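Local coordinates for SAM-dependent methyltransferase (Pyrococcus horikoshii, PDB 1WZN), which transfers the methyl group of S-adenosylmethionine to an acceptor substrate, as a class I, Rossmann-like methyltransferase, at the interface of chains A and B. Numbering follows the deposited sequence. Chains: chain A/B, SAM-dependent methyltransferase.

The interface of chains A and B. Residues chain A 158-160, 169; chain B 173, 175, 186, 202.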
# COMPACT_ATOMS: atom_id res chain seq x y z
N VAL A 158 -15.02 -2.33 4.04
CA VAL A 158 -16.47 -2.40 3.89
C VAL A 158 -16.95 -3.80 3.57
O VAL A 158 -16.32 -4.52 2.81
CB VAL A 158 -16.96 -1.44 2.78
CG1 VAL A 158 -18.47 -1.46 2.71
CG2 VAL A 158 -16.45 -0.04 3.05
N TRP A 159 -18.08 -4.17 4.17
CA TRP A 159 -18.69 -5.47 3.94
C TRP A 159 -20.19 -5.39 4.18
O TRP A 159 -20.71 -4.36 4.60
CB TRP A 159 -18.06 -6.54 4.84
CG TRP A 159 -18.01 -6.20 6.29
CD1 TRP A 159 -17.32 -5.18 6.89
CD2 TRP A 159 -18.64 -6.93 7.35
NE1 TRP A 159 -17.48 -5.24 8.26
CE2 TRP A 159 -18.29 -6.30 8.56
CE3 TRP A 159 -19.47 -8.06 7.39
CZ2 TRP A 159 -18.73 -6.77 9.81
CZ3 TRP A 159 -19.92 -8.53 8.62
CH2 TRP A 159 -19.54 -7.88 9.81
N ASN A 160 -20.91 -6.48 3.90
CA ASN A 160 -22.35 -6.46 4.05
C ASN A 160 -22.96 -7.76 4.53
O ASN A 160 -22.39 -8.83 4.34
CB ASN A 160 -23.00 -6.07 2.72
CG ASN A 160 -22.75 -7.10 1.62
OD1 ASN A 160 -21.61 -7.32 1.21
ND2 ASN A 160 -23.81 -7.73 1.15
N VAL A 169 -24.82 -2.51 5.43
CA VAL A 169 -23.53 -2.20 4.82
C VAL A 169 -22.72 -1.68 5.99
O VAL A 169 -23.10 -0.70 6.64
CB VAL A 169 -23.64 -1.12 3.73
CG1 VAL A 169 -22.25 -0.72 3.26
CG2 VAL A 169 -24.45 -1.66 2.56
N TRP B 173 -16.60 -2.08 -3.98
CA TRP B 173 -15.60 -2.95 -3.37
C TRP B 173 -15.83 -4.33 -3.92
O TRP B 173 -16.90 -4.63 -4.47
CB TRP B 173 -15.66 -2.91 -1.83
CG TRP B 173 -16.81 -3.62 -1.17
CD1 TRP B 173 -16.81 -4.89 -0.66
CD2 TRP B 173 -18.10 -3.08 -0.88
NE1 TRP B 173 -18.02 -5.17 -0.07
CE2 TRP B 173 -18.84 -4.07 -0.19
CE3 TRP B 173 -18.72 -1.84 -1.13
CZ2 TRP B 173 -20.15 -3.87 0.24
CZ3 TRP B 173 -20.03 -1.64 -0.70
CH2 TRP B 173 -20.73 -2.66 -0.02
N GLU B 175 -14.96 -8.80 -3.63
CA GLU B 175 -14.56 -9.97 -2.87
C GLU B 175 -14.33 -11.03 -3.93
O GLU B 175 -15.26 -11.41 -4.65
CB GLU B 175 -15.68 -10.38 -1.91
CG GLU B 175 -15.79 -9.47 -0.70
CD GLU B 175 -17.16 -9.52 -0.06
OE1 GLU B 175 -17.77 -10.60 -0.04
OE2 GLU B 175 -17.62 -8.46 0.44
N LYS B 186 -19.70 -5.45 -5.36
CA LYS B 186 -20.59 -4.76 -4.46
C LYS B 186 -20.51 -3.26 -4.73
O LYS B 186 -19.43 -2.72 -4.97
CB LYS B 186 -20.19 -5.02 -3.00
CG LYS B 186 -19.78 -6.46 -2.72
CD LYS B 186 -20.88 -7.27 -2.08
CE LYS B 186 -20.33 -8.60 -1.58
NZ LYS B 186 -21.36 -9.41 -0.89
N LEU B 202 -28.01 -1.17 -2.46
CA LEU B 202 -26.81 -1.99 -2.54
C LEU B 202 -26.85 -2.93 -3.74
O LEU B 202 -27.78 -3.71 -3.90
CB LEU B 202 -26.64 -2.83 -1.27
CG LEU B 202 -25.55 -3.90 -1.33
CD1 LEU B 202 -24.19 -3.23 -1.36
CD2 LEU B 202 -25.66 -4.83 -0.12
O HOH W 1 -19.30 -8.85 2.79
O HOH W 2 -15.47 -6.78 2.06
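Strands 157-163 and 166-177 of chain A meet strands 166-177, 182-192 and 198-208 of chain B, so that neighbouring strands of two copies of this SAM-dependent methyltransferase pack face against face. The patch belongs to an interface without exact two-fold symmetry, and whether it forms in solution the structure alone does not show. A:Val158 lays its CG1 methyl over one face of the B:Trp173 indole, 3.6 Å from the centroid of the six-membered ring; with CG1 anti to the backbone N (chi1 -176°), this branch is the one that reaches the ring. A:Val169 CG1 adds a looser contact at the far end of the benzo ring, 4.1 Å from B:Trp173 CH2. The opposite face of the indole rests on B:Lys186 CB, which leaves the ring sandwiched between its own sheet and chain A. At its edge, in the ring plane, NE1 makes a weak hydrogen bond to the B:Glu175 carboxylate oxygen OE2. Replacing B:Trp173 by an alanine would probably strip the A:Val158 and A:Val169 methyls of their aromatic partner, open a gap between the two sheets and leave B:Glu175 OE2 without the indole N-H. Beyond the indole, B:Lys186 bends at chi2 (-100°) and its NZ donates to the side-chain carbonyl OD1 of A:Asn160 at 3.0 Å, on a lone pair in the carbonyl plane. B:Lys186 NZ also forms a long salt bridge within chain B, 3.9 Å from B:Glu175 OE1. B:Leu202 CD2 packs against the amide of A:Asn160, 3.7 Å from ND2. Water 1 joins the backbone N and OD1 of A:Asn160 to B:Glu175 OE2, the last link 2.9 Å long. Water 2 bridges that carboxylate oxygen to the backbone carbonyl of A:Val158.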